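Local coordinates for BH2331 protein (Bacillus halodurans, PDB 1VL5) that is probably an S-adenosylmethionine-dependent methyltransferase, though its substrate is not established, at residues L35-V44 and M97-T108; F152-R160 and Q211-S219. One frame throughout, in Å; residues are numbered along the deposited sequence. Where two conformers were deposited one is given.

Interaction 1: L35-V44 and M97-T108. Unlike the reference sequence in segment 97-108: Met-97 (reference Leu).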
loop_
_atom_site.group_PDB
_atom_site.type_symbol
_atom_site.label_atom_id
_atom_site.label_comp_id
_atom_site.label_asym_id
_atom_site.label_seq_id
_atom_site.Cartn_x
_atom_site.Cartn_y
_atom_site.Cartn_z
ATOM N N LEU A 35 -5.160 1.823 18.843
ATOM C CA LEU A 35 -5.382 3.261 19.020
ATOM C C LEU A 35 -5.750 3.610 20.414
ATOM O O LEU A 35 -6.467 2.853 21.077
ATOM C CB LEU A 35 -6.490 3.732 18.108
ATOM C CG LEU A 35 -6.304 3.573 16.625
ATOM C CD1 LEU A 35 -7.616 4.026 15.987
ATOM C CD2 LEU A 35 -5.106 4.390 16.147
ATOM N N LYS A 36 -5.324 4.792 20.836
ATOM C CA LYS A 36 -5.602 5.323 22.179
ATOM C C LYS A 36 -6.628 6.475 22.215
ATOM O O LYS A 36 -7.105 6.796 23.287
ATOM C CB LYS A 36 -4.319 5.816 22.833
ATOM C CG LYS A 36 -3.197 4.785 22.931
ATOM N N GLY A 37 -6.933 7.107 21.083
ATOM C CA GLY A 37 -7.945 8.119 21.030
ATOM C C GLY A 37 -7.364 9.526 20.976
ATOM O O GLY A 37 -8.055 10.451 20.638
ATOM N N ASN A 38 -6.074 9.689 21.233
ATOM C CA ASN A 38 -5.492 11.033 21.255
ATOM C C ASN A 38 -4.689 11.365 19.998
ATOM O O ASN A 38 -4.037 12.383 19.929
ATOM C CB ASN A 38 -4.538 11.160 22.441
ATOM C CG ASN A 38 -3.346 10.232 22.322
ATOM O OD1 ASN A 38 -3.439 9.146 21.764
ATOM N ND2 ASN A 38 -2.217 10.657 22.849
ATOM N N GLU A 39 -4.666 10.485 19.022
ATOM C CA GLU A 39 -3.626 10.577 18.001
ATOM C C GLU A 39 -3.898 11.633 16.935
ATOM O O GLU A 39 -5.042 11.889 16.530
ATOM C CB GLU A 39 -3.440 9.224 17.331
ATOM C CG GLU A 39 -2.801 8.165 18.226
ATOM C CD GLU A 39 -3.827 7.278 18.919
ATOM O OE1 GLU A 39 -5.017 7.606 18.904
ATOM O OE2 GLU A 39 -3.434 6.229 19.458
ATOM N N GLU A 40 -2.830 12.244 16.479
ATOM C CA GLU A 40 -2.830 12.918 15.221
ATOM C C GLU A 40 -2.153 12.007 14.180
ATOM O O GLU A 40 -1.006 11.605 14.344
ATOM C CB GLU A 40 -2.107 14.228 15.329
ATOM C CG GLU A 40 -2.316 15.081 14.075
ATOM C CD GLU A 40 -2.139 16.535 14.372
ATOM O OE1 GLU A 40 -2.592 16.953 15.479
ATOM O OE2 GLU A 40 -1.547 17.220 13.511
ATOM N N VAL A 41 -2.908 11.705 13.123
ATOM C CA VAL A 41 -2.581 10.709 12.129
ATOM C C VAL A 41 -2.343 11.386 10.787
ATOM O O VAL A 41 -3.127 12.223 10.389
ATOM C CB VAL A 41 -3.719 9.733 11.984
ATOM C CG1 VAL A 41 -3.399 8.626 10.910
ATOM C CG2 VAL A 41 -4.071 9.103 13.310
ATOM N N LEU A 42 -1.253 11.013 10.093
ATOM C CA LEU A 42 -1.040 11.389 8.728
ATOM C C LEU A 42 -1.255 10.173 7.816
ATOM O O LEU A 42 -0.528 9.155 7.911
ATOM C CB LEU A 42 0.397 11.914 8.571
ATOM C CG LEU A 42 0.923 12.188 7.178
ATOM C CD1 LEU A 42 0.186 13.359 6.685
ATOM C CD2 LEU A 42 2.451 12.408 7.129
ATOM N N ASP A 43 -2.243 10.279 6.927
ATOM C CA ASP A 43 -2.554 9.235 5.940
ATOM C C ASP A 43 -1.903 9.586 4.615
ATOM O O ASP A 43 -2.363 10.477 3.913
ATOM C CB ASP A 43 -4.077 9.070 5.812
ATOM C CG ASP A 43 -4.488 7.896 4.893
ATOM O OD1 ASP A 43 -3.699 6.903 4.713
ATOM O OD2 ASP A 43 -5.611 7.976 4.340
ATOM N N VAL A 44 -0.739 8.973 4.369
ATOM C CA VAL A 44 0.092 9.253 3.208
ATOM C C VAL A 44 -0.478 8.568 1.957
ATOM O O VAL A 44 -0.754 7.353 1.971
ATOM C CB VAL A 44 1.583 8.850 3.462
ATOM C CG1 VAL A 44 2.448 9.104 2.252
ATOM C CG2 VAL A 44 2.139 9.590 4.648
HETATM N N MSE A 97 7.921 15.721 2.554
HETATM C CA MSE A 97 6.663 16.093 3.175
HETATM C C MSE A 97 6.735 17.389 3.941
HETATM O O MSE A 97 7.618 17.582 4.757
HETATM C CB MSE A 97 6.193 14.985 4.092
HETATM C CG MSE A 97 5.893 13.749 3.324
HETATM SE SE MSE A 97 4.839 12.609 4.395
HETATM C CE MSE A 97 6.272 11.523 5.236
ATOM N N PRO A 98 5.756 18.263 3.717
ATOM C CA PRO A 98 5.812 19.613 4.196
ATOM C C PRO A 98 5.250 19.764 5.603
ATOM O O PRO A 98 4.375 20.624 5.868
ATOM C CB PRO A 98 4.956 20.325 3.164
ATOM C CG PRO A 98 3.816 19.342 3.013
ATOM C CD PRO A 98 4.501 18.000 2.997
ATOM N N PHE A 99 5.746 18.941 6.506
ATOM C CA PHE A 99 5.300 18.960 7.865
ATOM C C PHE A 99 6.526 19.094 8.708
ATOM O O PHE A 99 7.619 18.782 8.264
ATOM C CB PHE A 99 4.533 17.690 8.241
ATOM C CG PHE A 99 3.359 17.428 7.363
ATOM C CD1 PHE A 99 2.272 18.258 7.390
ATOM C CD2 PHE A 99 3.362 16.351 6.479
ATOM C CE1 PHE A 99 1.185 18.037 6.546
ATOM C CE2 PHE A 99 2.281 16.119 5.628
ATOM C CZ PHE A 99 1.198 16.947 5.666
ATOM N N THR A 100 6.315 19.542 9.930
ATOM C CA THR A 100 7.389 19.735 10.879
ATOM C C THR A 100 7.764 18.405 11.479
ATOM O O THR A 100 6.999 17.438 11.413
ATOM C CB THR A 100 7.037 20.738 11.966
ATOM O OG1 THR A 100 5.752 20.423 12.505
ATOM C CG2 THR A 100 7.045 22.155 11.402
ATOM N N ASP A 101 8.978 18.366 12.012
ATOM C CA ASP A 101 9.491 17.221 12.708
ATOM C C ASP A 101 8.574 16.919 13.872
ATOM O O ASP A 101 8.060 17.839 14.498
ATOM C CB ASP A 101 10.861 17.520 13.298
ATOM C CG ASP A 101 11.972 17.646 12.270
ATOM O OD1 ASP A 101 11.736 17.755 11.066
ATOM O OD2 ASP A 101 13.127 17.655 12.717
ATOM N N GLU A 102 8.400 15.640 14.182
ATOM C CA GLU A 102 7.732 15.206 15.431
ATOM C C GLU A 102 6.370 15.779 15.562
ATOM O O GLU A 102 5.976 16.195 16.647
ATOM C CB GLU A 102 8.571 15.583 16.660
ATOM C CG GLU A 102 9.827 14.743 16.729
ATOM C CD GLU A 102 10.738 15.106 17.880
ATOM O OE1 GLU A 102 10.263 15.697 18.867
ATOM O OE2 GLU A 102 11.927 14.783 17.786
ATOM N N ARG A 103 5.602 15.735 14.477
ATOM C CA ARG A 103 4.214 16.212 14.537
ATOM C C ARG A 103 3.152 15.100 14.792
ATOM O O ARG A 103 2.191 15.298 15.551
ATOM C CB ARG A 103 3.888 16.901 13.254
ATOM C CG ARG A 103 2.465 17.187 13.147
ATOM C CD ARG A 103 2.185 18.287 12.256
ATOM N NE ARG A 103 0.732 18.396 12.165
ATOM C CZ ARG A 103 0.117 19.092 11.235
ATOM N NH1 ARG A 103 0.829 19.807 10.395
ATOM N NH2 ARG A 103 -1.207 19.116 11.186
ATOM N N PHE A 104 3.344 13.917 14.192
ATOM C CA PHE A 104 2.313 12.886 14.201
ATOM C C PHE A 104 2.541 11.769 15.188
ATOM O O PHE A 104 3.664 11.324 15.376
ATOM C CB PHE A 104 2.163 12.336 12.749
ATOM C CG PHE A 104 1.737 13.394 11.768
ATOM C CD1 PHE A 104 0.414 13.854 11.770
ATOM C CD2 PHE A 104 2.655 14.049 10.962
ATOM C CE1 PHE A 104 0.020 14.854 10.911
ATOM C CE2 PHE A 104 2.256 15.084 10.089
ATOM C CZ PHE A 104 0.908 15.480 10.091
ATOM N N HIS A 105 1.459 11.239 15.795
ATOM C CA HIS A 105 1.571 9.976 16.524
ATOM C C HIS A 105 1.624 8.763 15.601
ATOM O O HIS A 105 2.280 7.761 15.915
ATOM C CB HIS A 105 0.427 9.828 17.498
ATOM C CG HIS A 105 0.308 10.985 18.443
ATOM N ND1 HIS A 105 -0.386 12.131 18.123
ATOM C CD2 HIS A 105 0.793 11.171 19.691
ATOM C CE1 HIS A 105 -0.356 12.957 19.156
ATOM N NE2 HIS A 105 0.360 12.404 20.118
ATOM N N ILE A 106 0.924 8.860 14.455
ATOM C CA ILE A 106 0.804 7.761 13.508
ATOM C C ILE A 106 0.997 8.253 12.092
ATOM O O ILE A 106 0.496 9.277 11.733
ATOM C CB ILE A 106 -0.588 7.034 13.639
ATOM C CG1 ILE A 106 -0.781 6.475 15.045
ATOM C CG2 ILE A 106 -0.685 5.910 12.593
ATOM C CD1 ILE A 106 -2.156 5.880 15.308
ATOM N N VAL A 107 1.760 7.514 11.293
ATOM C CA VAL A 107 1.747 7.701 9.857
ATOM C C VAL A 107 1.205 6.415 9.289
ATOM O O VAL A 107 1.707 5.340 9.616
ATOM C CB VAL A 107 3.150 8.006 9.274
ATOM C CG1 VAL A 107 3.093 8.114 7.766
ATOM C CG2 VAL A 107 3.694 9.277 9.820
ATOM N N THR A 108 0.188 6.524 8.448
ATOM C CA THR A 108 -0.326 5.393 7.702
ATOM C C THR A 108 -0.084 5.522 6.211
ATOM O O THR A 108 -0.065 6.631 5.648
ATOM C CB THR A 108 -1.862 5.171 7.908
ATOM O OG1 THR A 108 -2.620 6.397 7.772
ATOM C CG2 THR A 108 -2.124 4.597 9.213
#
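Leu-42 lays its CB over the centre of the Phe-104 ring, 3.6 Å from the ring centroid, a clear CH-pi contact. Its CG is anti to the backbone N (chi1 171°), which carries the two methyls on past Phe-104. CD1 then meets Phe-99, and CD2 lies 3.6 Å from SE of Met-97, a selenomethionine. Val-44 and Val-107 extend this buried apolar side. Strands 40-44 and 106-108 run parallel here, neighbours in the Rossmann-like methyltransferase sheet. Leu-42 N donates to Ile-106 O, and Leu-42 O accepts from Thr-108 N. On the face of Val-41 and Ile-106, Thr-108 OG1 donates to Asp-43 OD1 over a long 3.3 Å, from above the carboxylate plane. Asp-43 OD2 is held by Thr-46 and the backbone N of Ala-52, part of a possible glycine-rich Rossmann-type motif.

The other end is more open and more polar. Glu-40 N donates to His-105 ND1 at 2.9 Å in a nearly straight bond (177°), tilted from the imidazole plane. Arg-103 grips Glu-40 side-on: its NE and NH2 lie 2.9 Å and 3.0 Å from the same atom, Glu-40 OE2. The carboxylate stands almost perpendicular to the guanidinium, at 84°. Arg-103 CG covers the Phe-104 face opposite Leu-42. An accepting His-105 ND1 is consistent with a neutral ring protonated on NE2, and the salt bridge probably offsets the charge of Glu-40 at the start of strand 40-44.

Interaction 2: F152-R160 and Q211-S219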
loop_
_atom_site.group_PDB
_atom_site.type_symbol
_atom_site.label_atom_id
_atom_site.label_comp_id
_atom_site.label_asym_id
_atom_site.label_seq_id
_atom_site.Cartn_x
_atom_site.Cartn_y
_atom_site.Cartn_z
ATOM N N PHE A 152 9.069 -11.361 -12.056
ATOM C CA PHE A 152 7.915 -11.770 -12.815
ATOM C C PHE A 152 6.656 -11.120 -12.285
ATOM O O PHE A 152 5.851 -10.605 -13.064
ATOM C CB PHE A 152 7.811 -13.315 -12.755
ATOM C CG PHE A 152 6.551 -13.866 -13.352
ATOM C CD1 PHE A 152 6.408 -14.019 -14.721
ATOM C CD2 PHE A 152 5.506 -14.224 -12.556
ATOM C CE1 PHE A 152 5.248 -14.517 -15.241
ATOM C CE2 PHE A 152 4.363 -14.695 -13.089
ATOM C CZ PHE A 152 4.230 -14.852 -14.426
ATOM N N TYR A 153 6.495 -11.162 -10.956
ATOM C CA TYR A 153 5.340 -10.601 -10.267
ATOM C C TYR A 153 5.285 -9.125 -10.597
ATOM O O TYR A 153 4.264 -8.617 -11.000
ATOM C CB TYR A 153 5.427 -10.815 -8.730
ATOM C CG TYR A 153 4.352 -10.071 -8.002
ATOM C CD1 TYR A 153 3.030 -10.462 -8.114
ATOM C CD2 TYR A 153 4.639 -8.922 -7.236
ATOM C CE1 TYR A 153 1.993 -9.738 -7.469
ATOM C CE2 TYR A 153 3.576 -8.173 -6.607
ATOM C CZ TYR A 153 2.282 -8.594 -6.735
ATOM O OH TYR A 153 1.231 -7.887 -6.129
ATOM N N ASN A 154 6.413 -8.440 -10.465
ATOM C CA ASN A 154 6.449 -7.032 -10.714
ATOM C C ASN A 154 6.217 -6.689 -12.214
ATOM O O ASN A 154 5.544 -5.697 -12.527
ATOM C CB ASN A 154 7.765 -6.442 -10.211
ATOM C CG ASN A 154 7.678 -6.016 -8.776
ATOM O OD1 ASN A 154 6.892 -5.129 -8.454
ATOM N ND2 ASN A 154 8.422 -6.688 -7.887
ATOM N N TYR A 155 6.782 -7.484 -13.122
ATOM C CA TYR A 155 6.550 -7.256 -14.573
ATOM C C TYR A 155 5.044 -7.322 -14.890
ATOM O O TYR A 155 4.458 -6.457 -15.559
ATOM C CB TYR A 155 7.319 -8.280 -15.423
ATOM C CG TYR A 155 6.975 -8.193 -16.898
ATOM C CD1 TYR A 155 7.686 -7.372 -17.751
ATOM C CD2 TYR A 155 5.908 -8.923 -17.420
ATOM C CE1 TYR A 155 7.331 -7.280 -19.118
ATOM C CE2 TYR A 155 5.546 -8.838 -18.765
ATOM C CZ TYR A 155 6.243 -8.019 -19.622
ATOM O OH TYR A 155 5.838 -7.985 -20.986
ATOM N N VAL A 156 4.397 -8.327 -14.340
ATOM C CA VAL A 156 2.955 -8.498 -14.486
ATOM C C VAL A 156 2.128 -7.342 -13.907
ATOM O O VAL A 156 1.147 -6.866 -14.526
ATOM C CB VAL A 156 2.550 -9.859 -13.862
ATOM C CG1 VAL A 156 1.075 -10.002 -13.803
ATOM C CG2 VAL A 156 3.202 -11.043 -14.697
ATOM N N GLU A 157 2.505 -6.880 -12.717
ATOM C CA GLU A 157 1.843 -5.737 -12.096
ATOM C C GLU A 157 1.914 -4.475 -12.966
ATOM O O GLU A 157 0.925 -3.701 -13.085
ATOM C CB GLU A 157 2.516 -5.439 -10.762
ATOM C CG GLU A 157 2.226 -6.421 -9.702
ATOM C CD GLU A 157 0.759 -6.453 -9.362
ATOM O OE1 GLU A 157 0.164 -5.401 -9.068
ATOM O OE2 GLU A 157 0.202 -7.558 -9.400
ATOM N N LYS A 158 3.087 -4.267 -13.550
ATOM C CA LYS A 158 3.300 -3.103 -14.387
ATOM C C LYS A 158 2.622 -3.147 -15.760
ATOM O O LYS A 158 2.209 -2.119 -16.283
ATOM C CB LYS A 158 4.751 -2.776 -14.549
ATOM C CG LYS A 158 4.961 -1.274 -14.868
ATOM C CD LYS A 158 6.428 -0.912 -14.616
ATOM C CE LYS A 158 6.805 0.433 -15.213
ATOM N NZ LYS A 158 5.606 1.255 -15.520
ATOM N N GLU A 159 2.518 -4.324 -16.343
ATOM C CA GLU A 159 1.720 -4.454 -17.563
ATOM C C GLU A 159 0.294 -4.063 -17.329
ATOM O O GLU A 159 -0.310 -3.446 -18.150
ATOM C CB GLU A 159 1.778 -5.873 -18.087
ATOM C CG GLU A 159 3.083 -6.204 -18.700
ATOM C CD GLU A 159 3.491 -5.277 -19.831
ATOM O OE1 GLU A 159 2.809 -5.184 -20.872
ATOM O OE2 GLU A 159 4.532 -4.638 -19.647
ATOM N N ARG A 160 -0.231 -4.421 -16.182
ATOM C CA ARG A 160 -1.591 -4.123 -15.826
ATOM C C ARG A 160 -1.823 -2.659 -15.360
ATOM O O ARG A 160 -2.886 -2.089 -15.626
ATOM C CB ARG A 160 -2.007 -5.145 -14.788
ATOM C CG ARG A 160 -3.428 -4.963 -14.268
ATOM C CD ARG A 160 -3.351 -4.469 -12.900
ATOM N NE ARG A 160 -4.644 -4.211 -12.342
ATOM C CZ ARG A 160 -4.789 -3.688 -11.148
ATOM N NH1 ARG A 160 -3.714 -3.366 -10.407
ATOM N NH2 ARG A 160 -5.993 -3.484 -10.688
ATOM N N GLN A 211 -5.320 -9.963 -23.426
ATOM C CA GLN A 211 -4.972 -11.203 -24.108
ATOM C C GLN A 211 -3.449 -11.402 -24.098
ATOM O O GLN A 211 -2.926 -12.518 -23.951
ATOM C CB GLN A 211 -5.433 -11.139 -25.574
ATOM C CG GLN A 211 -5.209 -12.442 -26.339
ATOM C CD GLN A 211 -6.086 -13.533 -25.758
ATOM O OE1 GLN A 211 -7.315 -13.417 -25.778
ATOM N NE2 GLN A 211 -5.475 -14.587 -25.235
ATOM N N GLU A 212 -2.735 -10.301 -24.305
ATOM C CA GLU A 212 -1.286 -10.355 -24.396
ATOM C C GLU A 212 -0.733 -10.782 -23.028
ATOM O O GLU A 212 0.119 -11.643 -22.928
ATOM C CB GLU A 212 -0.741 -8.976 -24.771
ATOM C CG GLU A 212 0.767 -8.972 -24.850
ATOM C CD GLU A 212 1.330 -7.578 -24.982
ATOM O OE1 GLU A 212 1.056 -6.761 -24.083
ATOM O OE2 GLU A 212 2.023 -7.301 -25.979
ATOM N N LEU A 213 -1.255 -10.179 -21.981
ATOM C CA LEU A 213 -0.743 -10.447 -20.640
ATOM C C LEU A 213 -1.070 -11.896 -20.211
ATOM O O LEU A 213 -0.237 -12.595 -19.651
ATOM C CB LEU A 213 -1.322 -9.436 -19.662
ATOM C CG LEU A 213 -0.960 -9.596 -18.179
ATOM C CD1 LEU A 213 0.550 -9.726 -17.974
ATOM C CD2 LEU A 213 -1.479 -8.394 -17.411
ATOM N N SER A 214 -2.282 -12.347 -20.493
ATOM C CA SER A 214 -2.664 -13.739 -20.210
ATOM C C SER A 214 -1.736 -14.729 -20.988
ATOM O O SER A 214 -1.207 -15.674 -20.431
ATOM C CB SER A 214 -4.130 -13.925 -20.566
ATOM O OG SER A 214 -4.520 -15.279 -20.514
ATOM N N ASP A 215 -1.554 -14.466 -22.269
ATOM C CA ASP A 215 -0.680 -15.268 -23.122
ATOM C C ASP A 215 0.726 -15.327 -22.542
ATOM O O ASP A 215 1.320 -16.421 -22.455
ATOM C CB ASP A 215 -0.635 -14.700 -24.562
ATOM C CG ASP A 215 -1.866 -15.027 -25.363
ATOM O OD1 ASP A 215 -2.623 -15.929 -24.935
ATOM O OD2 ASP A 215 -2.077 -14.384 -26.434
ATOM N N PHE A 216 1.235 -14.178 -22.079
ATOM C CA PHE A 216 2.564 -14.137 -21.463
ATOM C C PHE A 216 2.668 -14.989 -20.161
ATOM O O PHE A 216 3.652 -15.715 -19.903
ATOM C CB PHE A 216 2.943 -12.658 -21.175
ATOM C CG PHE A 216 4.161 -12.494 -20.282
ATOM C CD1 PHE A 216 5.441 -12.505 -20.821
ATOM C CD2 PHE A 216 4.024 -12.353 -18.903
ATOM C CE1 PHE A 216 6.580 -12.387 -19.981
ATOM C CE2 PHE A 216 5.133 -12.223 -18.081
ATOM C CZ PHE A 216 6.419 -12.234 -18.634
ATOM N N ILE A 217 1.678 -14.831 -19.293
ATOM C CA ILE A 217 1.621 -15.636 -18.086
ATOM C C ILE A 217 1.435 -17.150 -18.381
ATOM O O ILE A 217 2.099 -18.012 -17.752
ATOM C CB ILE A 217 0.490 -15.155 -17.186
ATOM C CG1 ILE A 217 0.753 -13.719 -16.728
ATOM C CG2 ILE A 217 0.259 -16.092 -16.033
ATOM C CD1 ILE A 217 -0.509 -13.087 -16.100
ATOM N N LYS A 218 0.543 -17.477 -19.319
ATOM C CA LYS A 218 0.174 -18.874 -19.554
ATOM C C LYS A 218 1.382 -19.724 -20.029
ATOM O O LYS A 218 1.435 -20.953 -19.803
ATOM C CB LYS A 218 -0.972 -18.954 -20.569
ATOM C CG LYS A 218 -1.030 -20.304 -21.368
ATOM C CD LYS A 218 -2.223 -20.447 -22.319
ATOM C CE LYS A 218 -1.761 -21.013 -23.749
ATOM N NZ LYS A 218 -1.029 -22.386 -23.861
ATOM N N SER A 219 2.329 -19.081 -20.704
ATOM C CA SER A 219 3.452 -19.810 -21.327
ATOM C C SER A 219 4.580 -20.078 -20.372
ATOM O O SER A 219 5.520 -20.773 -20.717
ATOM C CB SER A 219 3.980 -19.032 -22.526
ATOM O OG SER A 219 4.367 -17.733 -22.092
HETATM O O HOH W 1 1.299 -7.467 -21.618
#
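Phe-216 reaches across to helix 152-160 and meets Tyr-155 and Phe-152. Its CG lies anti to the backbone N (chi1 168°), which directs the ring across to Tyr-155. Tyr-155 CE2 sits over one face of the Phe-216 ring, toward its rim, 3.5 Å from both CE2 and CZ of Phe-216. The two planes are 41° apart, so the pair is oblique. Phe-152 meets Phe-216 rim to rim, with its CE1 3.7 Å from Phe-216 CE2. The three rings form an aromatic cluster. Val-156 CG2 comes to the edge of the Phe-216 ring, near its plane. An alanine in place of Phe-216 would probably open a gap between the helices and leave the rings of Tyr-155 and Phe-152 without their common partner.

Further along, Leu-213 CD1 packs against Glu-159 CB at 4.0 Å. Ile-217 CG1 lies 4.2 Å from Val-156 CG2. At the outer end, Glu-159 OE1 and Glu-212 OE1 are 4.0 Å apart and of like charge. A water donates to both, at 2.8 Å to Glu-159 OE1 and 2.6 Å to Glu-212 OE1, and probably eases their repulsion. Glu-159 also has a long, weak ion pair with Lys-209.

Tyr-224 and Lys-220 flank the cluster. Phe-152 meets Tyr-224 edge-to-face, and Lys-220 makes a cation-pi contact with Phe-216. Segments 152-160 and 211-218 run antiparallel, their axes 10.7 Å apart at closest approach, joined mainly by apolar side chains, with a water bridge at one end. Helix 196-202 touches both, through Trp-199 on Val-156 and Phe-196 on Leu-213. Strand 236-250 packs on helix 207-218, where Val-237 touches Ile-217.

Interaction 1 closes before interaction 2 opens along the chain. Their centres are about 38 Å apart, on opposite sides of the chain's centre, and their nearest atoms are about 17 Å apart. Interaction 1 pairs neighbouring parallel strands of the central sheet, in the Rossmann-like core that the family uses to bind S-adenosylmethionine. Interaction 2 joins two helices, 147-160 and 207-218, that follow this core in sequence. The two are linked through the sheet: strand 104-110 pairs with 134-142, which pairs with 236-250, and that last strand touches helix 207-218. The probable cofactor-binding core and the helical part are thus joined by one continuous sheet.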